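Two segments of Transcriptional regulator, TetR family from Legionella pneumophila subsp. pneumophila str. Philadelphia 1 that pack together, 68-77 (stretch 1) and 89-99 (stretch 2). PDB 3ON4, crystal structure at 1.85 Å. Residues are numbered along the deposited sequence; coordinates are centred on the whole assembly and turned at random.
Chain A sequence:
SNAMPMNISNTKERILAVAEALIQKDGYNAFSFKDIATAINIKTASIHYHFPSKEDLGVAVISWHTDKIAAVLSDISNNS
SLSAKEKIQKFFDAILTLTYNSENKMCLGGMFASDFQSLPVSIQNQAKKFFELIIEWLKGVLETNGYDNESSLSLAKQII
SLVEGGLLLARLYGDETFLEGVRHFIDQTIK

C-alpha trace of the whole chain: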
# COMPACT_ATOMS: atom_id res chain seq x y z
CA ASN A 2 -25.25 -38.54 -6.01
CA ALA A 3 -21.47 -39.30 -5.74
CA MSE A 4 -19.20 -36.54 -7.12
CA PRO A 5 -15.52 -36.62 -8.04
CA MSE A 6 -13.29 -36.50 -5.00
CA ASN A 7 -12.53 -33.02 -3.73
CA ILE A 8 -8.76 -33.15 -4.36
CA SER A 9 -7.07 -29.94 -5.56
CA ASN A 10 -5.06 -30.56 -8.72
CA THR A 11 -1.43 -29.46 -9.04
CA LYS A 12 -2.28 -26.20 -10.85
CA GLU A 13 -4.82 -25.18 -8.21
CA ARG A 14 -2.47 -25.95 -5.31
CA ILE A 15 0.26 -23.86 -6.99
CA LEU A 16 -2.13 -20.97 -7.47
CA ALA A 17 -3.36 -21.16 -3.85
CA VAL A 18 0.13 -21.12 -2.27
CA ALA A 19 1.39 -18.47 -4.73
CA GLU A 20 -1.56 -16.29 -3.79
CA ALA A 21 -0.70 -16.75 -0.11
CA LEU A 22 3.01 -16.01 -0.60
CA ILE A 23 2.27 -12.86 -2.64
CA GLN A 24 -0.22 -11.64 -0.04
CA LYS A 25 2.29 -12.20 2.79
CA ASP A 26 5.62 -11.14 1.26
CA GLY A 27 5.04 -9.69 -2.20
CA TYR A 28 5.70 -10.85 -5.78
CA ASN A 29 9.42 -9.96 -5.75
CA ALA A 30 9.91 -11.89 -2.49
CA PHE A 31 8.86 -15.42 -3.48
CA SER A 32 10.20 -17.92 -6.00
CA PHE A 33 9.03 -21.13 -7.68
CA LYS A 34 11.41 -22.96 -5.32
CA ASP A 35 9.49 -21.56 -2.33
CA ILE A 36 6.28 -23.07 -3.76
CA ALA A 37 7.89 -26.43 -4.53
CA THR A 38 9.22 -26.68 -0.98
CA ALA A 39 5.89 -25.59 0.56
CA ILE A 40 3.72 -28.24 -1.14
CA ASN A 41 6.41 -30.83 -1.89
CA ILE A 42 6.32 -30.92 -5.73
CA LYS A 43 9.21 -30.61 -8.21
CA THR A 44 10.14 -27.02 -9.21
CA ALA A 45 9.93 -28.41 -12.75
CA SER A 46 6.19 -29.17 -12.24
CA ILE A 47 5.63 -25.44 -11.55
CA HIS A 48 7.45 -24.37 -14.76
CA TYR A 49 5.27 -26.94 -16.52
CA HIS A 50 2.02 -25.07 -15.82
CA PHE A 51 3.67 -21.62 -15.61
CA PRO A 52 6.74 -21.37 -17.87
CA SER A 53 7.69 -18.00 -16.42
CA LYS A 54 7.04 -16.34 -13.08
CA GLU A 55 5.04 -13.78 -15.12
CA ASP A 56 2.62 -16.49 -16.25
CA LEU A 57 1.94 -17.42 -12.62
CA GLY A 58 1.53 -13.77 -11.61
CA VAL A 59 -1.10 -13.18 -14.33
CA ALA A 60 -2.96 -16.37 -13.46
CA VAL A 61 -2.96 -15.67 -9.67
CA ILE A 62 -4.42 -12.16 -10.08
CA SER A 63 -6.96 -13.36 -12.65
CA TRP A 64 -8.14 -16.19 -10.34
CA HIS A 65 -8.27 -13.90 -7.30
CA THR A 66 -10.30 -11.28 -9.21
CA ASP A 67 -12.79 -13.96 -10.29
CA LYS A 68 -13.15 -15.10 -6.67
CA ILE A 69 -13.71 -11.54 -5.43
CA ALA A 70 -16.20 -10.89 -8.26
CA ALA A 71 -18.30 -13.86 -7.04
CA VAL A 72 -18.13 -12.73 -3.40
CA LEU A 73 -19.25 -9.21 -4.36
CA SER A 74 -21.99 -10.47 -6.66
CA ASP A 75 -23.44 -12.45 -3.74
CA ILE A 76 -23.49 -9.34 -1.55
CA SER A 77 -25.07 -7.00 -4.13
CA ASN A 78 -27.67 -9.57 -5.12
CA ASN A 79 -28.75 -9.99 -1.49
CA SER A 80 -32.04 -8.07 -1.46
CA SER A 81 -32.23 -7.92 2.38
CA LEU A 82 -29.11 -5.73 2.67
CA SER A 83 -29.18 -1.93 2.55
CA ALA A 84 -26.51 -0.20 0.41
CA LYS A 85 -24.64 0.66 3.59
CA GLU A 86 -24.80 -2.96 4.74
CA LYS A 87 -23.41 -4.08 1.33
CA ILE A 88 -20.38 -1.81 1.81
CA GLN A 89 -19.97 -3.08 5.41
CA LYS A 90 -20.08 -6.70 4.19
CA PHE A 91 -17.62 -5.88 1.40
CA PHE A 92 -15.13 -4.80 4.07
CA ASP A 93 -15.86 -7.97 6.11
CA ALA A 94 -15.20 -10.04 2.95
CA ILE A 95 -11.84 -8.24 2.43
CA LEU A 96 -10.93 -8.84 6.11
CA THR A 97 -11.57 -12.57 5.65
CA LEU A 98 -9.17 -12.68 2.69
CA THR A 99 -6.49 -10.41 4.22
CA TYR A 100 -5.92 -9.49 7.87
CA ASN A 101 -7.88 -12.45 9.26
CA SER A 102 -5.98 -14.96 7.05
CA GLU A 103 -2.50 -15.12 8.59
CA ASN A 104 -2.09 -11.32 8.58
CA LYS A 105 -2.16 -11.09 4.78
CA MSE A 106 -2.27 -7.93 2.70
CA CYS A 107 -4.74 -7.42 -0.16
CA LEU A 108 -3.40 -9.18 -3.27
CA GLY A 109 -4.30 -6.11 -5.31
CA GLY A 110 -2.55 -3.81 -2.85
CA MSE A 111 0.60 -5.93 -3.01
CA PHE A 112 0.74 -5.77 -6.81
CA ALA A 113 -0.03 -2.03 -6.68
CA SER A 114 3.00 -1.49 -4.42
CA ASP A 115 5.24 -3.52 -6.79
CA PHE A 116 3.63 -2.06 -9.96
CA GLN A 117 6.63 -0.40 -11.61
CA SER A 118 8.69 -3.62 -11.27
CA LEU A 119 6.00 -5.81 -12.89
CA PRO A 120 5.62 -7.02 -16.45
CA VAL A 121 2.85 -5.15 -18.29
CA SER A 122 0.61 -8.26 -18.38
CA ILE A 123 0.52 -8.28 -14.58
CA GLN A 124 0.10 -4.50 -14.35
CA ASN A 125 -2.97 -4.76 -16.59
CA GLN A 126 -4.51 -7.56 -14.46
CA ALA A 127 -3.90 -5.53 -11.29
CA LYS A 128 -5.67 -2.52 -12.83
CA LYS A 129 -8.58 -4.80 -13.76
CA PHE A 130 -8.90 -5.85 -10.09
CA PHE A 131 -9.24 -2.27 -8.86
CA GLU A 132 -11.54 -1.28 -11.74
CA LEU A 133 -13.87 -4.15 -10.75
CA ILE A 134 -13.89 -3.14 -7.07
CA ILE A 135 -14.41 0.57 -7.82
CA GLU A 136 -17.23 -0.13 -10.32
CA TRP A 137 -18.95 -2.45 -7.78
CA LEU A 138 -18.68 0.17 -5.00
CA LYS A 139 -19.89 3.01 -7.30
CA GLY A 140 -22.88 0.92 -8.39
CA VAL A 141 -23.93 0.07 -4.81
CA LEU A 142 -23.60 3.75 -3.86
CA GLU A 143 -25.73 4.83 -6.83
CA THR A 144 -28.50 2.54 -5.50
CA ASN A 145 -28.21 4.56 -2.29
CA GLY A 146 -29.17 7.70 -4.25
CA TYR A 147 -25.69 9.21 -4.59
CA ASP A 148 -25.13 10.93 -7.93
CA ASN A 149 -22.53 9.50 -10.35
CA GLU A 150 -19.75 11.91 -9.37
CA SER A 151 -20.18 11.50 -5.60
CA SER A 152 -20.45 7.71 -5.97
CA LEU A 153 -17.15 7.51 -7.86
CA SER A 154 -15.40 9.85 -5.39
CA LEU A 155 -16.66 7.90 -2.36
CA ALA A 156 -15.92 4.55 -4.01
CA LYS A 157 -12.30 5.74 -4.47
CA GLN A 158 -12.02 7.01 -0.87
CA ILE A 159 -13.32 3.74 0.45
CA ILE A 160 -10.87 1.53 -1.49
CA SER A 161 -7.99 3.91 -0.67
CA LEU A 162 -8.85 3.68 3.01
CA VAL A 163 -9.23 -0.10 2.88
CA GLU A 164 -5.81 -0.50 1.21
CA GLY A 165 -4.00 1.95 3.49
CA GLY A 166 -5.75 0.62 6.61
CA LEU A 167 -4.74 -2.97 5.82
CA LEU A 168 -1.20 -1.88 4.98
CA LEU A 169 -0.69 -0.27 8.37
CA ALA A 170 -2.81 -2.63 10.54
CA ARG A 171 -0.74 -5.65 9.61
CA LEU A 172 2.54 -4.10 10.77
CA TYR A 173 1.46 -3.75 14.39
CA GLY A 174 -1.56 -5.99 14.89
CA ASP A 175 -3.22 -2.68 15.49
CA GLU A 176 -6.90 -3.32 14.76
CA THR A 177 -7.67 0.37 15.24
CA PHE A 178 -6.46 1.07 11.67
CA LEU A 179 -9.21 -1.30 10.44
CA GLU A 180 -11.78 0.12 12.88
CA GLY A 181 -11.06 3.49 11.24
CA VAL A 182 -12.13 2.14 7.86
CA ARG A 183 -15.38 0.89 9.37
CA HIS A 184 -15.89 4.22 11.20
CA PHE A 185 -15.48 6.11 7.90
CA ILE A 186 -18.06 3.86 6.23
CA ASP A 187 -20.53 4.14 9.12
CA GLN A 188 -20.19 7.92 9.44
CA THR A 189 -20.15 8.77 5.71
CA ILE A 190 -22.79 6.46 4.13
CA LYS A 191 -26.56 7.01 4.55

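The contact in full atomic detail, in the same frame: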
# COMPACT_ATOMS: atom_id res chain seq x y z
N LYS A 68 -12.65 -14.74 -7.99
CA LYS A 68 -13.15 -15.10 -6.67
C LYS A 68 -13.82 -13.91 -5.98
O LYS A 68 -14.92 -14.05 -5.44
CB LYS A 68 -12.05 -15.64 -5.77
CG LYS A 68 -11.57 -17.03 -6.17
CD LYS A 68 -10.77 -17.69 -5.06
CE LYS A 68 -9.38 -17.09 -4.89
NZ LYS A 68 -8.63 -17.81 -3.80
N ILE A 69 -13.15 -12.76 -6.01
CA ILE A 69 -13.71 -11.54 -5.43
C ILE A 69 -14.99 -11.10 -6.15
O ILE A 69 -15.95 -10.67 -5.50
CB ILE A 69 -12.71 -10.38 -5.46
CG1 ILE A 69 -11.50 -10.69 -4.60
CG2 ILE A 69 -13.35 -9.12 -4.92
CD1 ILE A 69 -11.78 -10.64 -3.11
N ALA A 70 -15.00 -11.19 -7.48
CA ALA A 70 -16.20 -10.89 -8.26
C ALA A 70 -17.43 -11.69 -7.80
O ALA A 70 -18.53 -11.14 -7.72
CB ALA A 70 -15.95 -11.10 -9.76
N ALA A 71 -17.22 -12.98 -7.50
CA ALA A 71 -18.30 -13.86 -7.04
C ALA A 71 -18.78 -13.44 -5.64
O ALA A 71 -19.96 -13.38 -5.38
CB ALA A 71 -17.83 -15.33 -7.02
N VAL A 72 -17.83 -13.16 -4.76
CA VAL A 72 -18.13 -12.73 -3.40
C VAL A 72 -18.98 -11.45 -3.42
O VAL A 72 -20.00 -11.35 -2.72
CB VAL A 72 -16.83 -12.50 -2.59
CG1 VAL A 72 -17.09 -11.72 -1.26
CG2 VAL A 72 -16.16 -13.84 -2.31
N LEU A 73 -18.57 -10.50 -4.25
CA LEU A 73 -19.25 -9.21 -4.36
C LEU A 73 -20.65 -9.35 -4.96
O LEU A 73 -21.63 -8.76 -4.47
CB LEU A 73 -18.41 -8.25 -5.21
CG LEU A 73 -17.08 -7.76 -4.63
CD1 LEU A 73 -16.50 -6.70 -5.55
CD2 LEU A 73 -17.21 -7.24 -3.23
N SER A 74 -20.74 -10.16 -6.01
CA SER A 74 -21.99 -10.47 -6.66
C SER A 74 -23.01 -10.99 -5.65
O SER A 74 -24.20 -10.61 -5.68
CB SER A 74 -21.76 -11.50 -7.77
OG SER A 74 -22.97 -11.81 -8.41
N ASP A 75 -22.56 -11.87 -4.76
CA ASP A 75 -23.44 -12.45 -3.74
C ASP A 75 -23.93 -11.44 -2.73
O ASP A 75 -25.04 -11.58 -2.21
CB ASP A 75 -22.75 -13.62 -3.02
CG ASP A 75 -22.75 -14.90 -3.85
OD1 ASP A 75 -23.72 -15.11 -4.62
OD2 ASP A 75 -21.80 -15.69 -3.73
N ILE A 76 -23.10 -10.43 -2.44
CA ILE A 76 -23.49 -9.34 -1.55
C ILE A 76 -24.49 -8.41 -2.24
O ILE A 76 -25.53 -8.10 -1.65
CB ILE A 76 -22.27 -8.51 -1.07
CG1 ILE A 76 -21.38 -9.38 -0.16
CG2 ILE A 76 -22.72 -7.25 -0.35
CD1 ILE A 76 -19.98 -8.82 0.07
N SER A 77 -24.19 -7.98 -3.46
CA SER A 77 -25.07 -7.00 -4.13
C SER A 77 -26.39 -7.61 -4.58
O SER A 77 -27.40 -6.90 -4.68
CB SER A 77 -24.38 -6.26 -5.28
OG SER A 77 -23.76 -7.14 -6.19
N GLN A 89 -20.50 -2.47 4.17
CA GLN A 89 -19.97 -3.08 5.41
C GLN A 89 -19.56 -4.54 5.18
O GLN A 89 -18.49 -4.99 5.64
CB GLN A 89 -20.99 -2.97 6.57
CG GLN A 89 -21.25 -1.52 7.05
CD GLN A 89 -22.44 -1.38 8.00
OE1 GLN A 89 -23.42 -2.13 7.92
NE2 GLN A 89 -22.37 -0.38 8.88
N LYS A 90 -20.38 -5.29 4.45
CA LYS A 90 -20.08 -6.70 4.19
C LYS A 90 -18.93 -6.87 3.21
O LYS A 90 -18.17 -7.84 3.30
CB LYS A 90 -21.33 -7.45 3.68
CG LYS A 90 -22.45 -7.57 4.68
CD LYS A 90 -22.13 -8.46 5.90
CE LYS A 90 -23.33 -8.49 6.85
NZ LYS A 90 -23.11 -9.23 8.15
N PHE A 91 -18.79 -5.93 2.27
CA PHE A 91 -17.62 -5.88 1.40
C PHE A 91 -16.35 -5.80 2.24
O PHE A 91 -15.42 -6.57 2.02
CB PHE A 91 -17.73 -4.69 0.43
CG PHE A 91 -16.41 -4.18 -0.04
CD1 PHE A 91 -15.76 -4.77 -1.12
CD2 PHE A 91 -15.82 -3.08 0.57
CE1 PHE A 91 -14.55 -4.27 -1.55
CE2 PHE A 91 -14.62 -2.58 0.13
CZ PHE A 91 -13.98 -3.17 -0.92
N PHE A 92 -16.32 -4.89 3.21
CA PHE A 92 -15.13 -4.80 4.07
C PHE A 92 -14.90 -6.08 4.87
O PHE A 92 -13.76 -6.56 4.95
CB PHE A 92 -15.20 -3.58 4.99
CG PHE A 92 -13.91 -3.32 5.75
CD1 PHE A 92 -12.69 -3.37 5.10
CD2 PHE A 92 -13.94 -3.04 7.10
CE1 PHE A 92 -11.50 -3.12 5.80
CE2 PHE A 92 -12.75 -2.81 7.80
CZ PHE A 92 -11.54 -2.84 7.14
N ASP A 93 -15.97 -6.66 5.43
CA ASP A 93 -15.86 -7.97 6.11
C ASP A 93 -15.27 -9.05 5.18
O ASP A 93 -14.40 -9.83 5.59
CB ASP A 93 -17.22 -8.44 6.67
CG ASP A 93 -17.74 -7.60 7.84
OD1 ASP A 93 -16.98 -6.82 8.48
OD2 ASP A 93 -18.94 -7.75 8.15
N ALA A 94 -15.72 -9.08 3.93
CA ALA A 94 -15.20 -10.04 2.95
C ALA A 94 -13.69 -9.83 2.69
O ALA A 94 -12.95 -10.79 2.58
CB ALA A 94 -15.98 -9.98 1.64
N ILE A 95 -13.27 -8.57 2.62
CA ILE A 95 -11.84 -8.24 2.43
C ILE A 95 -11.05 -8.67 3.68
O ILE A 95 -9.99 -9.27 3.57
CB ILE A 95 -11.62 -6.75 2.18
CG1 ILE A 95 -12.26 -6.32 0.84
CG2 ILE A 95 -10.10 -6.41 2.19
CD1 ILE A 95 -11.72 -7.08 -0.40
N LEU A 96 -11.60 -8.42 4.87
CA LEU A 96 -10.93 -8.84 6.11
C LEU A 96 -10.68 -10.34 6.15
O LEU A 96 -9.61 -10.79 6.54
CB LEU A 96 -11.72 -8.40 7.34
CG LEU A 96 -11.67 -6.89 7.60
CD1 LEU A 96 -12.67 -6.51 8.70
CD2 LEU A 96 -10.26 -6.43 7.95
N THR A 97 -11.68 -11.11 5.71
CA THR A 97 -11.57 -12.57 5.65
C THR A 97 -10.40 -13.02 4.76
O THR A 97 -9.73 -14.00 5.07
CB THR A 97 -12.87 -13.18 5.10
OG1 THR A 97 -13.92 -12.94 6.04
CG2 THR A 97 -12.75 -14.70 4.87
N LEU A 98 -10.18 -12.30 3.67
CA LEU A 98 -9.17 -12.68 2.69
C LEU A 98 -7.78 -12.11 3.04
O LEU A 98 -6.77 -12.51 2.43
CB LEU A 98 -9.59 -12.19 1.31
CG LEU A 98 -10.81 -12.87 0.70
CD1 LEU A 98 -11.31 -12.03 -0.48
CD2 LEU A 98 -10.44 -14.28 0.28
N THR A 99 -7.73 -11.16 3.97
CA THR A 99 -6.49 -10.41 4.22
C THR A 99 -6.07 -10.56 5.68
O THR A 99 -5.53 -11.59 6.09
CB THR A 99 -6.62 -8.95 3.73
OG1 THR A 99 -7.67 -8.28 4.45
CG2 THR A 99 -6.94 -8.93 2.19

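Stretch 1 is helical throughout, and stretch 2 is helical as far as Leu 98. Their N-to-C directions differ by 151°, so the pair runs roughly antiparallel. The axes approach to 10.2 Å. As stretch 1 advances, its partners on stretch 2 therefore move back in sequence, from Leu 98 to Lys 90. No hydrogen bond crosses the contact. It is built mainly from apolar side chains, with Ile 76 also resting on the backbone of stretch 2, and 334 Å² is buried in total.

Lys 68 points its CA-to-CB bond toward stretch 2 but makes no contact. Its NZ is hydrogen-bonded elsewhere in the structure.

Ile 69 starts sideways, and its end comes nearer the other helix. Its CD1 lies 3.0 Å from CD1 of Leu 98, which is very short for two methyl carbons. The same Ile 69 CD1 is 4.5 Å from CD1 of Ile 95, a looser approach.

Ala 70 and Ala 71 are out of reach.

Val 72 points toward stretch 2. Its CG1 packs on CB of Ala 94 at 3.6 Å. CA of Val 72 and CA of Ala 94 are 7.5 Å apart.

Leu 73 also leaves its helix sideways, and its end turns in. Its CD2 sits 3.6 Å from CD1 of Phe 91. This methyl meets the ring at its edge, near the ring plane. Both residues are buried.

Ser 74 and Asp 75 are out of reach.

Ile 76 has the largest covered area of the contact, 53 Å². Its CD1 reaches the backbone of stretch 2, 3.8 Å from O of Lys 90 and 3.8 Å from N of Phe 91. Ile 76 CD1 also lies 4.1 Å from CB of Lys 90 and 4.5 Å from CB of Ala 94. The CA-to-CB bond of Lys 90 points toward stretch 1, but the end of its side chain does not follow.

Ser 77 is out of reach.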